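Local atomic coordinates of methyltransferase (Pectobacterium atrosepticum SCRI1043, PDB entry 2P7I), a protein that probably transfers methyl groups from S-adenosylmethionine to an unknown substrate, as a member of the class I methyltransferase family. Residues B[41-47]-B[102-108]; B[139-145]-B[176-182]; B[197-202]-B[233-239]. All coordinates share one frame; numbering follows the deposited sequence.

Overall arrangement
The three contacts follow one another along the chain, and all reach one mixed seven-stranded sheet. Interaction 1 pairs the starts of the parallel strands 46-49 and 104-110. Interaction 2 joins the end of their neighbour in the sheet, strand 135-142, to the start of helix 179-188. Interaction 3 pairs strand 192-201, outermost within this chain, with strand 237-245, the one reversed strand. The centres of interactions 1 and 2 lie about 23 Å apart. Interactions 2 and 3, about 10 Å apart, touch: Asn143 ND2 probably donates to the backbone oxygens of Asp235 and Cys237, and Val140 packs on Ser239. This run from central parallel strands to the reversed strand is consistent with a SAM-dependent methyltransferase fold.

Interaction 1 (B[41-47]-B[102-108]); sequences FRPGNLL and RRYDNIV
Asn106 grips the loop before strand 46-49 with both ends of its amide. Asn106 OD1 accepts from Arg42 N at 2.8 Å, in the carbonyl plane and on a lone pair. ND2 donates to Arg42 O and to Asn45 O, both nearly in the amide plane and close to straight. These three bonds fix the rotation of the amide. The Phe41 ring turns its edge to Asn106 OD1, its plane 85° from that of the amide, and meets Phe64 edge-to-face.

Asn45 and Asp105 make a second polar exchange. Asn45 OD1 accepts from Asp105 N at 2.9 Å, almost head-on to the carbonyl. Asp105 OD2 takes Asn45 N at 3.0 Å with its anti lone pair. With chi1 at 63°, the Asn45 amide sits between its own backbone N and carbonyl carbon. From there OD1 reaches Asp105 N, and ND2 makes a weak bond to Arg103 O. ND2 also lies over one face of the Arg102 guanidinium, whose salt bridge is with Asp66.

The backbones meet as neighbouring parallel strands, 46-49 and 104-110, in the middle of the Rossmann-like sheet of class I methyltransferases. Leu47 N donates to Asn106 O at 2.8 Å, and Leu47 O accepts from Val108 N at 2.7 Å. Leu47 thus bonds to the residues on either side of Ile107, its parallel partner.

Apolar contacts lie on both faces of the sheet. On one, Leu47 CB makes a CH-pi contact over the face of the Tyr104 ring, 3.9 Å from its centroid. Ile107 CG1 packs against Leu47 on the same face. On the other, Leu46 CD1 meets Val108 CG2 at 3.7 Å.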
loop_
_atom_site.group_PDB
_atom_site.type_symbol
_atom_site.label_atom_id
_atom_site.label_comp_id
_atom_site.label_asym_id
_atom_site.label_seq_id
_atom_site.Cartn_x
_atom_site.Cartn_y
_atom_site.Cartn_z
ATOM N N PHE B 41 21.370 2.847 16.576
ATOM C CA PHE B 41 21.931 3.009 17.916
ATOM C C PHE B 41 23.081 4.003 17.897
ATOM O O PHE B 41 23.892 4.014 16.967
ATOM C CB PHE B 41 22.436 1.693 18.488
ATOM C CG PHE B 41 21.369 0.778 19.061
ATOM C CD1 PHE B 41 20.275 1.259 19.774
ATOM C CD2 PHE B 41 21.519 -0.602 18.950
ATOM C CE1 PHE B 41 19.334 0.375 20.335
ATOM C CE2 PHE B 41 20.590 -1.475 19.479
ATOM C CZ PHE B 41 19.493 -0.996 20.172
ATOM N N ARG B 42 23.094 4.869 18.907
ATOM C CA ARG B 42 24.183 5.802 19.149
ATOM C C ARG B 42 25.172 5.217 20.144
ATOM O O ARG B 42 24.785 4.497 21.063
ATOM C CB ARG B 42 23.634 7.067 19.797
ATOM C CG ARG B 42 22.553 7.779 19.051
ATOM C CD ARG B 42 23.133 8.632 17.990
ATOM N NE ARG B 42 24.055 9.552 18.616
ATOM C CZ ARG B 42 25.088 10.120 18.014
ATOM N NH1 ARG B 42 25.333 9.891 16.723
ATOM N NH2 ARG B 42 25.878 10.927 18.714
ATOM N N PRO B 43 26.454 5.583 20.027
ATOM C CA PRO B 43 27.390 5.126 21.073
ATOM C C PRO B 43 27.040 5.813 22.367
ATOM O O PRO B 43 26.517 6.924 22.340
ATOM C CB PRO B 43 28.753 5.606 20.571
ATOM C CG PRO B 43 28.423 6.749 19.592
ATOM C CD PRO B 43 27.093 6.431 19.004
ATOM N N GLY B 44 27.260 5.149 23.490
ATOM C CA GLY B 44 27.044 5.791 24.782
ATOM C C GLY B 44 26.155 4.923 25.611
ATOM O O GLY B 44 26.271 3.729 25.557
ATOM N N ASN B 45 25.223 5.527 26.339
ATOM C CA ASN B 45 24.364 4.780 27.253
ATOM C C ASN B 45 22.929 4.614 26.720
ATOM O O ASN B 45 22.570 5.175 25.704
ATOM C CB ASN B 45 24.363 5.442 28.627
ATOM C CG ASN B 45 23.788 6.837 28.593
ATOM O OD1 ASN B 45 23.339 7.308 27.543
ATOM N ND2 ASN B 45 23.747 7.487 29.741
ATOM N N LEU B 46 22.132 3.836 27.427
ATOM C CA LEU B 46 20.755 3.624 27.038
ATOM C C LEU B 46 19.847 3.740 28.239
ATOM O O LEU B 46 20.222 3.355 29.350
ATOM C CB LEU B 46 20.600 2.253 26.379
ATOM C CG LEU B 46 19.197 1.878 25.878
ATOM C CD1 LEU B 46 19.250 1.118 24.576
ATOM C CD2 LEU B 46 18.486 1.077 26.937
ATOM N N LEU B 47 18.657 4.296 28.005
ATOM C CA LEU B 47 17.585 4.349 28.975
ATOM C C LEU B 47 16.406 3.518 28.443
ATOM O O LEU B 47 15.938 3.756 27.330
ATOM C CB LEU B 47 17.144 5.801 29.208
ATOM C CG LEU B 47 15.926 6.075 30.102
ATOM C CD1 LEU B 47 16.113 5.705 31.575
ATOM C CD2 LEU B 47 15.523 7.588 29.976
ATOM N N ARG B 102 21.096 11.771 34.799
ATOM C CA ARG B 102 21.900 11.915 33.605
ATOM C C ARG B 102 20.965 12.108 32.409
ATOM O O ARG B 102 19.760 11.968 32.550
ATOM C CB ARG B 102 22.675 10.609 33.460
ATOM C CG ARG B 102 23.976 10.684 32.703
ATOM C CD ARG B 102 24.974 9.635 33.240
ATOM N NE ARG B 102 24.346 8.322 33.490
ATOM C CZ ARG B 102 24.651 7.178 32.861
ATOM N NH1 ARG B 102 25.605 7.125 31.937
ATOM N NH2 ARG B 102 24.003 6.061 33.175
ATOM N N ARG B 103 21.528 12.451 31.255
ATOM C CA ARG B 103 20.834 12.351 29.989
ATOM C C ARG B 103 21.369 11.138 29.214
ATOM O O ARG B 103 22.439 10.606 29.531
ATOM C CB ARG B 103 20.986 13.630 29.179
ATOM C CG ARG B 103 20.169 14.786 29.737
ATOM C CD ARG B 103 20.263 15.996 28.855
ATOM N NE ARG B 103 19.059 16.842 28.959
ATOM C CZ ARG B 103 18.890 17.824 29.847
ATOM N NH1 ARG B 103 19.818 18.102 30.752
ATOM N NH2 ARG B 103 17.771 18.523 29.858
ATOM N N TYR B 104 20.613 10.704 28.201
ATOM C CA TYR B 104 20.841 9.410 27.567
ATOM C C TYR B 104 20.947 9.495 26.046
ATOM O O TYR B 104 20.209 10.254 25.367
ATOM C CB TYR B 104 19.752 8.425 27.987
ATOM C CG TYR B 104 19.709 8.308 29.490
ATOM C CD1 TYR B 104 18.990 9.223 30.243
ATOM C CD2 TYR B 104 20.458 7.342 30.167
ATOM C CE1 TYR B 104 18.961 9.144 31.624
ATOM C CE2 TYR B 104 20.449 7.266 31.560
ATOM C CZ TYR B 104 19.685 8.181 32.277
ATOM O OH TYR B 104 19.645 8.162 33.662
ATOM N N ASP B 105 21.880 8.706 25.526
ATOM C CA ASP B 105 22.181 8.697 24.097
ATOM C C ASP B 105 21.145 7.926 23.288
ATOM O O ASP B 105 20.918 8.225 22.125
ATOM C CB ASP B 105 23.571 8.112 23.878
ATOM C CG ASP B 105 24.631 8.915 24.593
ATOM O OD1 ASP B 105 24.826 10.088 24.201
ATOM O OD2 ASP B 105 25.232 8.379 25.552
ATOM N N ASN B 106 20.534 6.938 23.933
ATOM C CA ASN B 106 19.517 6.072 23.349
ATOM C C ASN B 106 18.404 5.920 24.377
ATOM O O ASN B 106 18.671 5.603 25.543
ATOM C CB ASN B 106 20.089 4.668 23.043
ATOM C CG ASN B 106 21.270 4.701 22.075
ATOM O OD1 ASN B 106 21.092 4.639 20.848
ATOM N ND2 ASN B 106 22.485 4.777 22.627
ATOM N N ILE B 107 17.157 6.141 23.961
ATOM C CA ILE B 107 16.002 5.920 24.853
ATOM C C ILE B 107 15.052 4.965 24.190
ATOM O O ILE B 107 14.717 5.156 23.016
ATOM C CB ILE B 107 15.302 7.248 25.246
ATOM C CG1 ILE B 107 16.321 8.149 25.972
ATOM C CG2 ILE B 107 14.063 6.944 26.131
ATOM C CD1 ILE B 107 15.785 9.536 26.395
ATOM N N VAL B 108 14.666 3.908 24.897
ATOM C CA VAL B 108 13.793 2.896 24.325
ATOM C C VAL B 108 12.429 3.002 24.979
ATOM O O VAL B 108 12.328 2.959 26.204
ATOM C CB VAL B 108 14.369 1.459 24.487
ATOM C CG1 VAL B 108 13.291 0.402 24.131
ATOM C CG2 VAL B 108 15.625 1.283 23.631
#

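Interaction 2 (B[139-145]-B[176-182])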
loop_
_atom_site.group_PDB
_atom_site.type_symbol
_atom_site.label_atom_id
_atom_site.label_comp_id
_atom_site.label_asym_id
_atom_site.label_seq_id
_atom_site.Cartn_x
_atom_site.Cartn_y
_atom_site.Cartn_z
ATOM N N LEU B 139 10.863 4.716 19.508
ATOM C CA LEU B 139 9.452 4.732 19.866
ATOM C C LEU B 139 8.661 3.697 19.079
ATOM O O LEU B 139 8.504 3.813 17.891
ATOM C CB LEU B 139 8.844 6.138 19.614
ATOM C CG LEU B 139 7.357 6.318 19.895
ATOM C CD1 LEU B 139 7.040 6.025 21.389
ATOM C CD2 LEU B 139 6.938 7.771 19.553
ATOM N N VAL B 140 8.169 2.677 19.769
ATOM C CA VAL B 140 7.501 1.557 19.064
ATOM C C VAL B 140 6.181 1.264 19.749
ATOM O O VAL B 140 6.144 1.116 20.929
ATOM C CB VAL B 140 8.372 0.281 18.984
ATOM C CG1 VAL B 140 7.630 -0.843 18.271
ATOM C CG2 VAL B 140 9.696 0.559 18.272
ATOM N N CYS B 141 5.106 1.151 18.961
ATOM C CA CYS B 141 3.799 0.789 19.471
ATOM C C CYS B 141 3.120 -0.238 18.565
ATOM O O CYS B 141 3.406 -0.301 17.357
ATOM C CB CYS B 141 2.913 2.031 19.497
ATOM S SG CYS B 141 3.400 3.274 20.714
ATOM N N PRO B 142 2.168 -0.995 19.116
ATOM C CA PRO B 142 1.336 -1.868 18.300
ATOM C C PRO B 142 0.544 -1.043 17.278
ATOM O O PRO B 142 0.081 0.043 17.566
ATOM C CB PRO B 142 0.414 -2.551 19.327
ATOM C CG PRO B 142 0.873 -2.244 20.544
ATOM C CD PRO B 142 1.808 -1.093 20.523
ATOM N N ASN B 143 0.464 -1.526 16.059
ATOM C CA ASN B 143 -0.132 -0.792 14.967
ATOM C C ASN B 143 -1.590 -1.117 14.735
ATOM O O ASN B 143 -1.954 -2.275 14.478
ATOM C CB ASN B 143 0.671 -1.140 13.730
ATOM C CG ASN B 143 0.220 -0.440 12.497
ATOM O OD1 ASN B 143 -0.403 0.639 12.554
ATOM N ND2 ASN B 143 0.590 -0.998 11.353
ATOM N N ALA B 144 -2.404 -0.080 14.722
ATOM C CA ALA B 144 -3.816 -0.203 14.411
ATOM C C ALA B 144 -4.052 -0.825 13.068
ATOM O O ALA B 144 -5.077 -1.477 12.848
ATOM C CB ALA B 144 -4.482 1.172 14.473
ATOM N N ASN B 145 -3.194 -0.501 12.091
ATOM C CA ASN B 145 -3.422 -0.873 10.726
ATOM C C ASN B 145 -2.708 -2.163 10.337
ATOM O O ASN B 145 -2.637 -2.481 9.185
ATOM C CB ASN B 145 -3.027 0.239 9.786
ATOM C CG ASN B 145 -3.795 1.488 10.038
ATOM O OD1 ASN B 145 -4.834 1.455 10.688
ATOM N ND2 ASN B 145 -3.299 2.610 9.516
ATOM N N THR B 176 -4.840 3.033 20.411
ATOM C CA THR B 176 -4.271 2.099 19.493
ATOM C C THR B 176 -3.740 2.991 18.411
ATOM O O THR B 176 -4.520 3.503 17.581
ATOM C CB THR B 176 -5.309 1.153 18.926
ATOM O OG1 THR B 176 -6.017 0.500 20.008
ATOM C CG2 THR B 176 -4.622 0.007 18.100
ATOM N N TYR B 177 -2.436 3.223 18.463
ATOM C CA TYR B 177 -1.773 4.079 17.494
ATOM C C TYR B 177 -1.693 3.515 16.109
ATOM O O TYR B 177 -1.595 2.330 15.891
ATOM C CB TYR B 177 -0.341 4.362 17.937
ATOM C CG TYR B 177 -0.241 5.374 19.089
ATOM C CD1 TYR B 177 -0.465 6.722 18.871
ATOM C CD2 TYR B 177 0.047 4.962 20.386
ATOM C CE1 TYR B 177 -0.363 7.653 19.910
ATOM C CE2 TYR B 177 0.150 5.878 21.417
ATOM C CZ TYR B 177 -0.039 7.212 21.172
ATOM O OH TYR B 177 0.063 8.132 22.174
ATOM N N ALA B 178 -1.675 4.429 15.170
ATOM C CA ALA B 178 -1.208 4.161 13.785
ATOM C C ALA B 178 -0.118 5.211 13.522
ATOM O O ALA B 178 0.142 6.098 14.379
ATOM C CB ALA B 178 -2.377 4.283 12.776
ATOM N N LEU B 179 0.504 5.161 12.360
ATOM C CA LEU B 179 1.578 6.118 12.062
ATOM C C LEU B 179 1.111 7.557 12.142
ATOM O O LEU B 179 1.874 8.458 12.538
ATOM C CB LEU B 179 2.224 5.787 10.734
ATOM C CG LEU B 179 3.213 4.605 10.729
ATOM C CD1 LEU B 179 3.365 4.052 9.341
ATOM C CD2 LEU B 179 4.562 5.050 11.248
ATOM N N ASP B 180 -0.142 7.811 11.791
ATOM C CA ASP B 180 -0.627 9.177 11.806
ATOM C C ASP B 180 -0.715 9.768 13.219
ATOM O O ASP B 180 -0.221 10.905 13.487
ATOM C CB ASP B 180 -1.931 9.347 10.969
ATOM C CG ASP B 180 -3.179 8.684 11.580
ATOM O OD1 ASP B 180 -3.106 7.527 12.045
ATOM O OD2 ASP B 180 -4.270 9.301 11.524
ATOM N N THR B 181 -1.315 9.020 14.146
ATOM C CA THR B 181 -1.532 9.525 15.468
ATOM C C THR B 181 -0.256 9.442 16.307
ATOM O O THR B 181 -0.020 10.258 17.186
ATOM C CB THR B 181 -2.661 8.716 16.164
ATOM O OG1 THR B 181 -2.406 7.309 16.001
ATOM C CG2 THR B 181 -4.042 9.080 15.542
ATOM N N LEU B 182 0.559 8.425 16.068
ATOM C CA LEU B 182 1.866 8.342 16.732
ATOM C C LEU B 182 2.807 9.523 16.382
ATOM O O LEU B 182 3.342 10.149 17.266
ATOM C CB LEU B 182 2.520 6.974 16.447
ATOM C CG LEU B 182 3.756 6.616 17.309
ATOM C CD1 LEU B 182 3.433 6.623 18.810
ATOM C CD2 LEU B 182 4.368 5.216 16.889
HETATM O O HOH W 1 -0.715 1.455 19.818
HETATM O O HOH W 2 0.244 2.837 10.853
HETATM O O HOH W 3 -4.298 5.564 9.873
#
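An Asx turn at Asn143 ends strand 135-142 where it meets the start of helix 179-188. Asn143 OD1 accepts from Asn145 N at 3.1 Å, with the donor well above the carbonyl plane. OD1 also accepts from a water, which in turn accepts from Leu179 N in the first turn of the helix. With CG anti to the backbone N (chi1 -178°), the Asn143 amide reaches across to the chain entering strand 237-245, where ND2 donates to Asp235 O and Cys237 O.

One direct hydrogen bond joins the segments, Ala144 N to Tyr177 O at 2.8 Å. A second water bridges Pro142 O and Tyr177 N. Ala178 is the N-cap residue, and its N donates to Thr181 OG1 at 3.1 Å.

Toward Leu139 and Leu182 the contact is apolar. Leu139 CD2 and Leu182 CD1 meet tip to tip at 3.8 Å. Leu182 CD1 also sits over the centre of one face of the Tyr177 ring. Cys141 SG approaches Tyr177 CD2 at 3.8 Å, an oblique sulfur-aromatic contact, while the ring's OH is bonded to Asp185. Here helix 179-188 packs through Leu182 on strand 135-142, the helix-on-sheet layering of the Rossmann-like fold.

Interaction 3 (B[197-202]-B[233-239])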
loop_
_atom_site.group_PDB
_atom_site.type_symbol
_atom_site.label_atom_id
_atom_site.label_comp_id
_atom_site.label_asym_id
_atom_site.label_seq_id
_atom_site.Cartn_x
_atom_site.Cartn_y
_atom_site.Cartn_z
ATOM N N SER B 197 9.108 3.740 10.212
ATOM C CA SER B 197 9.177 2.384 9.651
ATOM C C SER B 197 8.212 1.472 10.389
ATOM O O SER B 197 7.443 1.906 11.242
ATOM C CB SER B 197 10.611 1.820 9.722
ATOM O OG SER B 197 10.779 0.696 8.836
ATOM N N GLY B 198 8.208 0.211 10.000
ATOM C CA GLY B 198 7.361 -0.786 10.615
ATOM C C GLY B 198 8.141 -2.058 10.872
ATOM O O GLY B 198 9.140 -2.332 10.242
ATOM N N ILE B 199 7.717 -2.805 11.874
ATOM C CA ILE B 199 8.386 -4.022 12.266
ATOM C C ILE B 199 7.434 -5.214 12.143
ATOM O O ILE B 199 6.487 -5.367 12.917
ATOM C CB ILE B 199 8.938 -3.912 13.694
ATOM C CG1 ILE B 199 9.875 -2.697 13.797
ATOM C CG2 ILE B 199 9.641 -5.294 14.127
ATOM C CD1 ILE B 199 10.161 -2.274 15.247
ATOM N N PHE B 200 7.720 -6.054 11.135
ATOM C CA PHE B 200 7.107 -7.373 10.919
ATOM C C PHE B 200 5.756 -7.322 10.207
ATOM O O PHE B 200 4.774 -6.922 10.785
ATOM C CB PHE B 200 6.956 -8.190 12.204
ATOM C CG PHE B 200 6.736 -9.681 11.971
ATOM C CD1 PHE B 200 7.795 -10.528 11.809
ATOM C CD2 PHE B 200 5.457 -10.225 11.920
ATOM C CE1 PHE B 200 7.585 -11.912 11.598
ATOM C CE2 PHE B 200 5.257 -11.591 11.686
ATOM C CZ PHE B 200 6.305 -12.418 11.515
ATOM N N PHE B 201 5.727 -7.782 8.972
ATOM C CA PHE B 201 4.474 -7.933 8.232
ATOM C C PHE B 201 3.616 -9.025 8.856
ATOM O O PHE B 201 3.944 -10.180 8.763
ATOM C CB PHE B 201 4.788 -8.219 6.773
ATOM C CG PHE B 201 3.652 -7.883 5.823
ATOM C CD1 PHE B 201 2.515 -8.685 5.789
ATOM C CD2 PHE B 201 3.729 -6.796 4.978
ATOM C CE1 PHE B 201 1.482 -8.399 4.922
ATOM C CE2 PHE B 201 2.699 -6.500 4.118
ATOM C CZ PHE B 201 1.584 -7.302 4.081
ATOM N N LYS B 202 2.495 -8.638 9.477
ATOM C CA LYS B 202 1.764 -9.540 10.405
ATOM C C LYS B 202 0.365 -9.811 9.856
ATOM O O LYS B 202 -0.488 -8.929 9.895
ATOM C CB LYS B 202 1.641 -8.900 11.797
ATOM C CG LYS B 202 1.086 -9.816 12.900
ATOM C CD LYS B 202 0.755 -9.016 14.145
ATOM C CE LYS B 202 0.103 -9.878 15.189
ATOM N NZ LYS B 202 -0.290 -9.040 16.377
ATOM N N TYR B 233 6.246 -1.990 3.774
ATOM C CA TYR B 233 4.837 -1.632 4.013
ATOM C C TYR B 233 4.676 -1.302 5.507
ATOM O O TYR B 233 4.018 -2.022 6.238
ATOM C CB TYR B 233 3.894 -2.793 3.591
ATOM C CG TYR B 233 3.909 -3.084 2.122
ATOM C CD1 TYR B 233 3.220 -2.277 1.194
ATOM C CD2 TYR B 233 4.697 -4.114 1.638
ATOM C CE1 TYR B 233 3.286 -2.543 -0.139
ATOM C CE2 TYR B 233 4.756 -4.391 0.313
ATOM C CZ TYR B 233 4.052 -3.613 -0.587
ATOM O OH TYR B 233 4.177 -3.888 -1.918
ATOM N N PRO B 234 5.341 -0.224 5.964
ATOM C CA PRO B 234 5.264 0.115 7.371
ATOM C C PRO B 234 3.856 0.141 7.942
ATOM O O PRO B 234 3.658 -0.222 9.081
ATOM C CB PRO B 234 5.906 1.502 7.398
ATOM C CG PRO B 234 6.945 1.418 6.345
ATOM C CD PRO B 234 6.206 0.710 5.254
ATOM N N ASP B 235 2.886 0.615 7.168
ATOM C CA ASP B 235 1.526 0.837 7.669
ATOM C C ASP B 235 0.819 -0.477 7.985
ATOM O O ASP B 235 -0.178 -0.459 8.685
ATOM C CB ASP B 235 0.706 1.651 6.676
ATOM C CG ASP B 235 -0.646 2.077 7.236
ATOM O OD1 ASP B 235 -0.696 2.705 8.308
ATOM O OD2 ASP B 235 -1.659 1.808 6.576
ATOM N N LEU B 236 1.302 -1.588 7.423
ATOM C CA LEU B 236 0.704 -2.905 7.598
ATOM C C LEU B 236 1.418 -3.827 8.605
ATOM O O LEU B 236 1.066 -4.981 8.725
ATOM C CB LEU B 236 0.685 -3.610 6.255
ATOM C CG LEU B 236 -0.132 -2.927 5.175
ATOM C CD1 LEU B 236 -0.082 -3.747 3.824
ATOM C CD2 LEU B 236 -1.575 -2.674 5.645
ATOM N N CYS B 237 2.442 -3.321 9.293
ATOM C CA CYS B 237 3.259 -4.143 10.174
ATOM C C CYS B 237 2.602 -4.330 11.528
ATOM O O CYS B 237 1.682 -3.586 11.883
ATOM C CB CYS B 237 4.658 -3.500 10.351
ATOM S SG CYS B 237 5.649 -3.591 8.861
ATOM N N ALA B 238 3.113 -5.304 12.286
ATOM C CA ALA B 238 2.664 -5.612 13.662
ATOM C C ALA B 238 2.822 -4.380 14.553
ATOM O O ALA B 238 1.900 -4.001 15.292
ATOM C CB ALA B 238 3.461 -6.748 14.206
ATOM N N SER B 239 3.981 -3.732 14.447
ATOM C CA SER B 239 4.323 -2.586 15.301
ATOM C C SER B 239 4.898 -1.530 14.412
ATOM O O SER B 239 5.518 -1.806 13.418
ATOM C CB SER B 239 5.338 -2.958 16.385
ATOM O OG SER B 239 4.718 -3.766 17.370
#
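Ile199 pairs with Ser239 where the antiparallel strands 192-201 and 237-245 run side by side. Strand 237-245 is the one reversed strand, set between 135-142 and the outermost strand 192-201, as in the 3-2-1-4-5-7-6 order of class I methyltransferases. Ile199 N donates to Ser239 O at 2.9 Å, nearly straight at 173°. The return bond, Ser239 N to Ile199 O, is weak. Ala238 N is held by Phe200 O at 2.8 Å, close to the line of the carbonyl.

Around this backbone core the packing is close. Cys237 SG lies against the backbone of Gly198, 3.6 Å from Gly198 C. Pro234 CB comes to 3.7 Å from Gly198 N, a buried nitrogen with no polar partner in the model.

Farther out, the Phe201 ring turns its edge to Tyr233 CB and lies alongside Leu236, with Phe201 CE2 3.9 Å from Leu236 CD1. Val147 of helix 147-154 packs on both Phe201 and Leu236, and Leu236 also meets its counterpart in the fourth subunit. The Phe200 ring leads away from the contact and meets Phe24 and Trp209 edge-to-face. Ser239 OG is bonded to His111. Lys202 is fully extended, with CG anti to its backbone N (chi1 -171°). Its NZ is hydrogen-bonded to Asn206 OD1, and Lys202 CD rests 3.5 Å from Ala238 CB.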